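Local coordinates for D,D-dipeptidase/D,D-carboxypeptidase (Enterococcus faecalis, PDB 4MUQ), which probably hydrolyses D-Ala-D-Ala and cleaves the terminal D-alanine from peptidoglycan precursors, as a zinc-dependent D,D-peptidase of vancomycin resistance, at residues Tyr152-Asp155 with Lys156-Ile159; Ser163-Pro166 with Trp167-Arg170; Asn183-Leu187 with Glu188-Gln192. All blocks are in the same frame, centred on the assembly; numbering follows the deposited sequence. Where two conformers were deposited one is given.

Contact 1: Tyr152-Asp155 with Lys156-Ile159; sequences YARD and KEEI. With PE3 (3,6,9,12,15,18,21,24,27,30,33,36,39-tridecaoxahentetracontane-1,41-diol), chain H; LY0 ((2R)-3-[(R)-[(1R)-1-aminoethyl](hydroxy)phosphoryl]-2-methylpropanoic acid), chain C; 2D8 ((2R)-3-[(R)-[(1S)-1-aminoethyl](hydroxy)phosphoryl]-2-methylpropanoic acid), chain D.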
loop_
_atom_site.group_PDB
_atom_site.type_symbol
_atom_site.label_atom_id
_atom_site.label_comp_id
_atom_site.label_asym_id
_atom_site.label_seq_id
_atom_site.Cartn_x
_atom_site.Cartn_y
_atom_site.Cartn_z
ATOM N N TYR A 152 -6.646 -6.525 -3.702
ATOM C CA TYR A 152 -6.834 -7.742 -4.481
ATOM C C TYR A 152 -8.276 -7.872 -4.929
ATOM O O TYR A 152 -9.131 -8.416 -4.221
ATOM C CB TYR A 152 -6.412 -8.968 -3.650
ATOM C CG TYR A 152 -4.970 -8.934 -3.188
ATOM C CD1 TYR A 152 -3.918 -8.898 -4.100
ATOM C CD2 TYR A 152 -4.649 -8.940 -1.836
ATOM C CE1 TYR A 152 -2.600 -8.847 -3.683
ATOM C CE2 TYR A 152 -3.323 -8.907 -1.407
ATOM C CZ TYR A 152 -2.300 -8.858 -2.338
ATOM O OH TYR A 152 -0.977 -8.809 -1.937
ATOM N N ALA A 153 -8.555 -7.355 -6.119
ATOM C CA ALA A 153 -9.897 -7.408 -6.678
ATOM C C ALA A 153 -10.129 -8.680 -7.486
ATOM O O ALA A 153 -9.190 -9.249 -8.051
ATOM C CB ALA A 153 -10.129 -6.183 -7.561
ATOM N N ARG A 154 -11.383 -9.119 -7.569
ATOM C CA ARG A 154 -11.714 -10.291 -8.365
ATOM C C ARG A 154 -11.296 -10.127 -9.832
ATOM O O ARG A 154 -10.782 -11.066 -10.448
ATOM C CB ARG A 154 -13.212 -10.618 -8.258
ATOM C CG ARG A 154 -13.626 -11.874 -9.006
ATOM C CD ARG A 154 -15.103 -12.170 -8.804
ATOM N NE ARG A 154 -15.915 -11.007 -9.152
ATOM C CZ ARG A 154 -17.219 -10.899 -8.931
ATOM N NH1 ARG A 154 -17.876 -11.887 -8.356
ATOM N NH2 ARG A 154 -17.860 -9.789 -9.286
ATOM N N ASP A 155 -11.505 -8.941 -10.404
ATOM C CA ASP A 155 -11.194 -8.779 -11.828
ATOM C C ASP A 155 -9.710 -8.632 -12.160
ATOM O O ASP A 155 -9.353 -8.510 -13.333
ATOM C CB ASP A 155 -12.009 -7.658 -12.491
ATOM C CG ASP A 155 -11.678 -6.271 -11.963
ATOM O OD1 ASP A 155 -10.957 -6.141 -10.960
ATOM O OD2 ASP A 155 -12.180 -5.292 -12.565
ATOM N N LYS A 156 -8.851 -8.691 -11.144
ATOM C CA LYS A 156 -7.416 -8.518 -11.349
ATOM C C LYS A 156 -6.602 -9.721 -10.891
ATOM O O LYS A 156 -5.378 -9.637 -10.815
ATOM C CB LYS A 156 -6.913 -7.271 -10.621
ATOM C CG LYS A 156 -7.720 -6.001 -10.874
ATOM C CD LYS A 156 -7.518 -5.460 -12.265
ATOM C CE LYS A 156 -8.352 -4.187 -12.438
ATOM N NZ LYS A 156 -8.054 -3.516 -13.710
ATOM N N GLU A 157 -7.271 -10.835 -10.603
ATOM C CA GLU A 157 -6.590 -12.021 -10.073
ATOM C C GLU A 157 -5.435 -12.512 -10.931
ATOM O O GLU A 157 -4.411 -12.957 -10.410
ATOM C CB GLU A 157 -7.592 -13.155 -9.847
ATOM C CG GLU A 157 -8.552 -12.880 -8.700
ATOM C CD GLU A 157 -9.611 -13.946 -8.543
ATOM O OE1 GLU A 157 -9.729 -14.836 -9.416
ATOM O OE2 GLU A 157 -10.352 -13.879 -7.543
ATOM N N GLU A 158 -5.581 -12.417 -12.245
ATOM C CA GLU A 158 -4.553 -12.927 -13.142
ATOM C C GLU A 158 -3.295 -12.067 -13.129
ATOM O O GLU A 158 -2.197 -12.558 -13.401
ATOM C CB GLU A 158 -5.100 -13.093 -14.560
ATOM C CG GLU A 158 -6.245 -14.092 -14.632
ATOM C CD GLU A 158 -5.957 -15.358 -13.842
ATOM O OE1 GLU A 158 -4.904 -15.990 -14.082
ATOM O OE2 GLU A 158 -6.777 -15.717 -12.968
ATOM N N ILE A 159 -3.435 -10.794 -12.787
ATOM C CA ILE A 159 -2.236 -9.964 -12.702
ATOM C C ILE A 159 -1.696 -9.730 -11.292
ATOM O O ILE A 159 -0.512 -9.485 -11.138
ATOM C CB ILE A 159 -2.361 -8.635 -13.466
ATOM C CG1 ILE A 159 -3.431 -7.751 -12.846
ATOM C CG2 ILE A 159 -2.624 -8.888 -14.948
ATOM C CD1 ILE A 159 -3.540 -6.398 -13.529
HETATM O O43 PE3 H . 3.454 -12.852 -14.269
HETATM C C42 PE3 H . 2.647 -12.318 -13.217
HETATM C C41 PE3 H . 1.721 -13.378 -12.594
HETATM O O40 PE3 H . 0.989 -12.709 -11.538
HETATM C C39 PE3 H . 2.051 -12.238 -10.710
HETATM C C38 PE3 H . 1.786 -11.425 -9.491
HETATM O O37 PE3 H . 3.130 -11.204 -9.052
HETATM P P LY0 C . -3.628 -11.953 3.490
HETATM C C1 LY0 C . -3.138 -14.226 4.716
HETATM N N1 LY0 C . -5.207 -14.094 3.633
HETATM C C2 LY0 C . -4.333 -13.337 4.437
HETATM C C4 LY0 C . -2.852 -12.560 1.966
HETATM C C5 LY0 C . -1.795 -11.654 1.410
HETATM C C6 LY0 C . -0.488 -11.861 2.159
HETATM C C7 LY0 C . -1.654 -11.938 -0.075
HETATM O O31 LY0 C . -2.529 -11.280 4.343
HETATM O O32 LY0 C . -4.727 -10.866 3.254
HETATM O O61 LY0 C . 0.239 -10.888 2.278
HETATM O O62 LY0 C . -0.205 -12.972 2.571
HETATM C C4 2D8 D . -2.851 -12.553 1.958
HETATM C C5 2D8 D . -1.793 -11.650 1.407
HETATM C C6 2D8 D . -0.487 -11.860 2.159
HETATM C C7 2D8 D . -1.653 -11.938 -0.076
HETATM N N1 2D8 D . -5.115 -12.941 5.434
HETATM P P 2D8 D . -3.629 -11.952 3.482
HETATM C C1 2D8 D . -3.172 -14.230 4.721
HETATM C C2 2D8 D . -4.364 -13.380 4.329
HETATM O O31 2D8 D . -2.529 -11.298 4.350
HETATM O O32 2D8 D . -4.729 -10.865 3.255
HETATM O O61 2D8 D . 0.239 -10.888 2.278
HETATM O O62 2D8 D . -0.205 -12.972 2.571
#

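Contact 2: Ser163-Pro166 with Trp167-Arg170; sequences SHEP and WHFR. With ZN (zinc ion), chain B; LY0 ((2R)-3-[(R)-[(1R)-1-aminoethyl](hydroxy)phosphoryl]-2-methylpropanoic acid), chain C; 2D8 ((2R)-3-[(R)-[(1S)-1-aminoethyl](hydroxy)phosphoryl]-2-methylpropanoic acid), chain D; EDO (1,2-ethanediol), chain E.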
loop_
_atom_site.group_PDB
_atom_site.type_symbol
_atom_site.label_atom_id
_atom_site.label_comp_id
_atom_site.label_asym_id
_atom_site.label_seq_id
_atom_site.Cartn_x
_atom_site.Cartn_y
_atom_site.Cartn_z
ATOM N N SER A 163 -6.082 -14.346 -5.136
ATOM C CA SER A 163 -7.533 -14.337 -5.281
ATOM C C SER A 163 -8.152 -13.088 -4.660
ATOM O O SER A 163 -7.551 -12.421 -3.829
ATOM C CB SER A 163 -8.116 -15.583 -4.629
ATOM O OG SER A 163 -7.831 -16.723 -5.412
ATOM N N HIS A 164 -9.364 -12.778 -5.104
ATOM C CA HIS A 164 -10.202 -11.733 -4.527
ATOM C C HIS A 164 -10.154 -11.766 -2.991
ATOM O O HIS A 164 -10.493 -12.789 -2.387
ATOM C CB HIS A 164 -11.625 -11.998 -5.011
ATOM C CG HIS A 164 -12.660 -11.053 -4.485
ATOM N ND1 HIS A 164 -13.989 -11.398 -4.444
ATOM C CD2 HIS A 164 -12.577 -9.789 -4.003
ATOM C CE1 HIS A 164 -14.691 -10.389 -3.952
ATOM N NE2 HIS A 164 -13.863 -9.396 -3.695
ATOM N N GLU A 165 -9.768 -10.646 -2.379
ATOM C CA GLU A 165 -9.785 -10.517 -0.914
ATOM C C GLU A 165 -10.524 -9.246 -0.507
ATOM O O GLU A 165 -10.005 -8.150 -0.638
ATOM C CB GLU A 165 -8.369 -10.522 -0.342
ATOM C CG GLU A 165 -7.603 -11.805 -0.624
ATOM C CD GLU A 165 -6.407 -11.957 0.269
ATOM O OE1 GLU A 165 -5.907 -10.909 0.743
ATOM O OE2 GLU A 165 -6.003 -13.108 0.485
ATOM N N PRO A 166 -11.752 -9.384 -0.015
ATOM C CA PRO A 166 -12.496 -8.198 0.422
ATOM C C PRO A 166 -11.814 -7.394 1.535
ATOM O O PRO A 166 -12.090 -6.197 1.671
ATOM C CB PRO A 166 -13.811 -8.794 0.923
ATOM C CG PRO A 166 -14.020 -10.011 0.029
ATOM C CD PRO A 166 -12.617 -10.573 -0.134
ATOM N N TRP A 167 -10.923 -8.036 2.293
ATOM C CA TRP A 167 -10.476 -7.514 3.593
ATOM C C TRP A 167 -9.115 -6.833 3.625
ATOM O O TRP A 167 -8.780 -6.234 4.643
ATOM C CB TRP A 167 -10.419 -8.659 4.608
ATOM C CG TRP A 167 -9.489 -9.757 4.150
ATOM C CD1 TRP A 167 -8.124 -9.789 4.268
ATOM C CD2 TRP A 167 -9.861 -10.965 3.471
ATOM N NE1 TRP A 167 -7.631 -10.942 3.704
ATOM C CE2 TRP A 167 -8.674 -11.684 3.213
ATOM C CE3 TRP A 167 -11.083 -11.505 3.052
ATOM C CZ2 TRP A 167 -8.674 -12.913 2.550
ATOM C CZ3 TRP A 167 -11.082 -12.736 2.397
ATOM C CH2 TRP A 167 -9.879 -13.414 2.140
ATOM N N HIS A 168 -8.322 -6.962 2.561
ATOM C CA HIS A 168 -6.919 -6.541 2.573
ATOM C C HIS A 168 -6.723 -5.184 1.906
ATOM O O HIS A 168 -7.006 -5.012 0.711
ATOM C CB HIS A 168 -6.051 -7.629 1.918
ATOM C CG HIS A 168 -4.594 -7.290 1.833
ATOM N ND1 HIS A 168 -3.620 -7.998 2.512
ATOM C CD2 HIS A 168 -3.943 -6.359 1.098
ATOM C CE1 HIS A 168 -2.433 -7.495 2.212
ATOM N NE2 HIS A 168 -2.604 -6.507 1.351
ATOM N N PHE A 169 -6.225 -4.224 2.684
ATOM C CA PHE A 169 -6.049 -2.857 2.185
ATOM C C PHE A 169 -4.595 -2.453 2.247
ATOM O O PHE A 169 -3.882 -2.783 3.188
ATOM C CB PHE A 169 -6.937 -1.885 2.978
ATOM C CG PHE A 169 -8.386 -2.060 2.678
ATOM C CD1 PHE A 169 -9.000 -1.269 1.718
ATOM C CD2 PHE A 169 -9.117 -3.070 3.282
ATOM C CE1 PHE A 169 -10.342 -1.441 1.392
ATOM C CE2 PHE A 169 -10.454 -3.259 2.956
ATOM C CZ PHE A 169 -11.066 -2.437 2.006
ATOM N N ARG A 170 -4.161 -1.736 1.218
ATOM C CA ARG A 170 -2.769 -1.317 1.088
ATOM C C ARG A 170 -2.678 0.201 1.056
ATOM O O ARG A 170 -3.413 0.853 0.299
ATOM C CB ARG A 170 -2.185 -1.913 -0.204
ATOM C CG ARG A 170 -0.894 -1.259 -0.713
ATOM C CD ARG A 170 0.294 -1.435 0.215
ATOM N NE ARG A 170 1.380 -0.578 -0.259
ATOM C CZ ARG A 170 2.305 -0.950 -1.138
ATOM N NH1 ARG A 170 2.331 -2.186 -1.614
ATOM N NH2 ARG A 170 3.224 -0.069 -1.535
HETATM ZN ZN ZN B . -3.704 -9.185 4.214
HETATM P P LY0 C . -3.628 -11.953 3.490
HETATM C C1 LY0 C . -3.138 -14.226 4.716
HETATM N N1 LY0 C . -5.207 -14.094 3.633
HETATM C C2 LY0 C . -4.333 -13.337 4.437
HETATM C C4 LY0 C . -2.852 -12.560 1.966
HETATM C C5 LY0 C . -1.795 -11.654 1.410
HETATM C C6 LY0 C . -0.488 -11.861 2.159
HETATM C C7 LY0 C . -1.654 -11.938 -0.075
HETATM O O31 LY0 C . -2.529 -11.280 4.343
HETATM O O32 LY0 C . -4.727 -10.866 3.254
HETATM O O61 LY0 C . 0.239 -10.888 2.278
HETATM O O62 LY0 C . -0.205 -12.972 2.571
HETATM C C4 2D8 D . -2.851 -12.553 1.958
HETATM C C5 2D8 D . -1.793 -11.650 1.407
HETATM C C6 2D8 D . -0.487 -11.860 2.159
HETATM C C7 2D8 D . -1.653 -11.938 -0.076
HETATM N N1 2D8 D . -5.115 -12.941 5.434
HETATM P P 2D8 D . -3.629 -11.952 3.482
HETATM C C1 2D8 D . -3.172 -14.230 4.721
HETATM C C2 2D8 D . -4.364 -13.380 4.329
HETATM O O31 2D8 D . -2.529 -11.298 4.350
HETATM O O32 2D8 D . -4.729 -10.865 3.255
HETATM O O61 2D8 D . 0.239 -10.888 2.278
HETATM O O62 2D8 D . -0.205 -12.972 2.571
HETATM C C1 EDO E . -4.599 -16.201 -9.246
HETATM O O1 EDO E . -3.966 -17.474 -9.068
HETATM C C2 EDO E . -5.439 -15.890 -8.010
HETATM O O2 EDO E . -6.638 -16.682 -7.939
HETATM O O HOH W 1 -7.657 -6.948 -1.128
#

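Contact 3: Asn183-Leu187 with Glu188-Gln192; sequences NGFSL and EEYTQ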
loop_
_atom_site.group_PDB
_atom_site.type_symbol
_atom_site.label_atom_id
_atom_site.label_comp_id
_atom_site.label_asym_id
_atom_site.label_seq_id
_atom_site.Cartn_x
_atom_site.Cartn_y
_atom_site.Cartn_z
ATOM N N ASN A 183 -9.193 5.144 -12.190
ATOM C CA ASN A 183 -8.861 4.358 -13.377
ATOM C C ASN A 183 -9.162 2.867 -13.261
ATOM O O ASN A 183 -8.974 2.117 -14.230
ATOM C CB ASN A 183 -7.388 4.541 -13.728
ATOM C CG ASN A 183 -7.109 5.882 -14.351
ATOM O OD1 ASN A 183 -7.364 6.089 -15.537
ATOM N ND2 ASN A 183 -6.597 6.810 -13.557
ATOM N N GLY A 184 -9.627 2.445 -12.084
ATOM C CA GLY A 184 -9.842 1.035 -11.785
ATOM C C GLY A 184 -8.565 0.204 -11.791
ATOM O O GLY A 184 -8.576 -0.948 -12.236
ATOM N N PHE A 185 -7.472 0.780 -11.297
ATOM C CA PHE A 185 -6.158 0.139 -11.372
ATOM C C PHE A 185 -5.833 -0.687 -10.146
ATOM O O PHE A 185 -6.023 -0.227 -9.019
ATOM C CB PHE A 185 -5.057 1.200 -11.454
ATOM C CG PHE A 185 -4.908 1.857 -12.793
ATOM C CD1 PHE A 185 -5.371 1.257 -13.952
ATOM C CD2 PHE A 185 -4.272 3.092 -12.881
ATOM C CE1 PHE A 185 -5.199 1.885 -15.187
ATOM C CE2 PHE A 185 -4.097 3.726 -14.101
ATOM C CZ PHE A 185 -4.563 3.125 -15.253
ATOM N N SER A 186 -5.291 -1.880 -10.373
ATOM C CA SER A 186 -4.515 -2.579 -9.358
ATOM C C SER A 186 -3.188 -1.842 -9.195
ATOM O O SER A 186 -2.813 -1.025 -10.052
ATOM C CB SER A 186 -4.231 -4.011 -9.804
ATOM O OG SER A 186 -3.419 -4.033 -10.975
ATOM N N LEU A 187 -2.457 -2.147 -8.134
ATOM C CA LEU A 187 -1.139 -1.536 -7.951
ATOM C C LEU A 187 -0.185 -1.917 -9.085
ATOM O O LEU A 187 0.622 -1.087 -9.511
ATOM C CB LEU A 187 -0.550 -1.858 -6.572
ATOM C CG LEU A 187 0.775 -1.149 -6.246
ATOM C CD1 LEU A 187 0.650 0.385 -6.341
ATOM C CD2 LEU A 187 1.222 -1.560 -4.859
ATOM N N GLU A 188 -0.287 -3.147 -9.590
ATOM C CA GLU A 188 0.493 -3.575 -10.761
ATOM C C GLU A 188 0.261 -2.635 -11.942
ATOM O O GLU A 188 1.212 -2.177 -12.586
ATOM C CB GLU A 188 0.109 -4.999 -11.173
ATOM C CG GLU A 188 0.715 -6.111 -10.295
ATOM C CD GLU A 188 0.034 -6.302 -8.942
ATOM O OE1 GLU A 188 -1.054 -5.732 -8.707
ATOM O OE2 GLU A 188 0.616 -7.033 -8.107
ATOM N N GLU A 189 -1.004 -2.354 -12.230
ATOM C CA GLU A 189 -1.337 -1.478 -13.338
ATOM C C GLU A 189 -0.822 -0.060 -13.118
ATOM O O GLU A 189 -0.289 0.546 -14.044
ATOM C CB GLU A 189 -2.844 -1.489 -13.582
ATOM C CG GLU A 189 -3.346 -2.765 -14.238
ATOM C CD GLU A 189 -4.836 -2.945 -14.076
ATOM O OE1 GLU A 189 -5.275 -3.154 -12.926
ATOM O OE2 GLU A 189 -5.565 -2.873 -15.093
ATOM N N TYR A 190 -0.974 0.457 -11.901
ATOM C CA TYR A 190 -0.514 1.808 -11.594
ATOM C C TYR A 190 1.007 1.919 -11.742
ATOM O O TYR A 190 1.523 2.927 -12.225
ATOM C CB TYR A 190 -0.954 2.232 -10.191
ATOM C CG TYR A 190 -0.647 3.681 -9.889
ATOM C CD1 TYR A 190 -1.220 4.696 -10.635
ATOM C CD2 TYR A 190 0.220 4.036 -8.854
ATOM C CE1 TYR A 190 -0.939 6.028 -10.374
ATOM C CE2 TYR A 190 0.499 5.374 -8.579
ATOM C CZ TYR A 190 -0.087 6.359 -9.347
ATOM O OH TYR A 190 0.163 7.694 -9.099
ATOM N N THR A 191 1.715 0.872 -11.337
ATOM C CA THR A 191 3.175 0.868 -11.417
ATOM C C THR A 191 3.636 1.005 -12.875
ATOM O O THR A 191 4.586 1.743 -13.179
ATOM C CB THR A 191 3.736 -0.405 -10.751
ATOM O OG1 THR A 191 3.278 -0.464 -9.393
ATOM C CG2 THR A 191 5.251 -0.407 -10.719
ATOM N N GLN A 192 2.961 0.307 -13.785
ATOM C CA GLN A 192 3.242 0.478 -15.208
ATOM C C GLN A 192 2.770 1.836 -15.747
ATOM O O GLN A 192 3.499 2.518 -16.455
ATOM C CB GLN A 192 2.642 -0.669 -16.031
ATOM C CG GLN A 192 2.881 -0.546 -17.544
ATOM C CD GLN A 192 4.348 -0.658 -17.915
ATOM O OE1 GLN A 192 5.058 -1.552 -17.433
ATOM N NE2 GLN A 192 4.813 0.240 -18.775
#

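Contact 1: Tyr152-Asp155 with Lys156-Ile159
Lys156 N donates to Ala153 O over 3.2 Å, an i+3 to i bond that closes a turn through the 3-10 residues Arg154 and Asp155 and delivers the chain to helix 157-160, with Lys156 at its N-cap position. Beside it, the methyl of Ala153 meets CG of Lys156 at 4.1 Å. Asp155 and Lys156 run side by side in the same direction: CG of Asp155 sits between its own N and carbonyl carbon (chi1 66°), which turns OD1 back onto Lys156 CG at 3.2 Å. The charged ends stay apart, Asp155 OD2 and Lys156 NZ being separated by 4.6 Å. A bend at chi2 (-72°) carries the lysine chain past the carboxylate, and its NZ is held by a salt bridge to Glu189 and a hydrogen bond to the carbonyl of Gly184. Glu157 lays its methylene CG 3.4 Å from Arg154 O. Its carboxylate, 70° from the plane of the Arg154 guanidinium, forms no salt bridge with it, the nearest charged atoms, Arg154 NE and Glu157 OE2, being 6.5 Å apart; OE2 accepts instead from the backbone N of His164. Tyr152, at the start of the loop, takes no part in the turn; its ring reaches the ligand pocket, where its OH lies 3.7 Å from the methyl C7 of either phosphinate diastereomer. The turn is thus held by one backbone bond and by methylene and methyl groups set against oxygens and each other, while both Lys156 and Glu157 spend their charged ends on later parts of the chain; Asp155 may still favour the lysine's positive charge through space.

Contact 2: Ser163-Pro166 with Trp167-Arg170
Trp167 and Glu165 meet at O32 of the phosphinate: Trp167 NE1 donates to it over 2.9 Å (N-H...O angle 154°), the oxygen lying at the edge of the indole and in its plane, and Glu165 OE1 approaches it to 2.8 Å. Glu165 OE2 receives a weak bond from the amine N1 of LY0. O32 and O31 both bind the zinc ion, which His168 holds through ND1 at 2.1 Å and which His108 and Asp115 complete. Behind this shell, Glu165 crosses the indole obliquely: its CB makes a CH-pi contact with one face, 3.9 Å from the six-membered ring centroid, and its carboxylate is tilted 39° from the ring. Trp167 CG lies between its backbone N and carbonyl carbon (chi1 58°), folding the indole back along Glu165 and against Pro166, whose CD is 3.7 Å from Trp167 CE3. A water donates to both Glu165 O and His168 O, tying the loop to strand 168-171, and Glu107 accepts from His168 NE2. In this M15B peptidase the phosphinate resembles a tetrahedral intermediate; zinc and the indole N-H would stabilise negative charge on O32, consistent with support of such a species.

Contact 3: Asn183-Leu187 with Glu188-Gln192
Ser186 and Glu189 exchange hydrogen bonds in both directions. Ser186 N donates to Glu189 OE1 at 2.9 Å, nearly straight at hydrogen (168°), and Glu189 N returns a 3.2 Å bond to Ser186 OG. The hydroxyl in turn donates to the same OE1 over 2.8 Å. Both donors meet that oxygen on its anti side, the amide further out of the carboxylate plane than the hydroxyl. With its OG between backbone N and carbonyl carbon (chi1 64°), Ser186 can face both the carboxylate and the amide of Glu189. With the Lys156 ammonium, three donors grip this oxygen and would probably favour the charged form of Glu189.

These reciprocal bonds make a capping box, with Ser186 as N-cap of helix 187-194. Just upstream, Gly184 ends helix 176-183 in a Schellman motif at positive phi, so that the end of one helix and the start of the next are separated by a short, closely bonded link.

Of the bonds to backbone carbonyls, Tyr190 N to Ser186 O is 3.0 Å. Leu187 O is shared: Thr191 N and Thr191 OG1 approach it from opposite faces of its plane, the hydroxyl at 2.7 Å. The threonine oxygen, anti to its own carbonyl carbon (chi1 -57°), thereby folds back on the preceding turn. Further along the tyrosine side chain, Tyr190 OH is hydrogen-bonded to His176.

Apolar contacts join the aromatic residues. Phe185 crosses Tyr190 at about a right angle, its CD2 being 4.1 Å from Tyr190 CD1 at the edge of the tyrosine ring, while Glu189 CB lies 3.8 Å from Phe185 CD1. The centre of one Phe185 face is covered by CB of Asn183. Met180 of helix 176-183 touches Phe185, Leu187 and Tyr190.

How the contacts relate
Contacts 1, 2 and 3 follow in series along the chain, contact 2 at the zinc ion and contact 1 beside it, their centres 10 Å apart. Tyr152 joins these two: its O lies 3.0 Å from Glu165 N, a probable hydrogen bond, and its ring meets that of His168, Tyr152 CE2 to His168 CD2 3.6 Å. Both touch the phosphinate. The centre of contact 3 is 11 Å from that of contact 1 and 15 Å from that of contact 2. Lys156 NZ to Glu189 OE1, 2.9 Å, is the salt bridge between contacts 1 and 3. Arg170 NH1 and Leu187 CD2, 3.5 Å apart, join contacts 2 and 3; Leu187 and His168 side chains are about 9 Å apart.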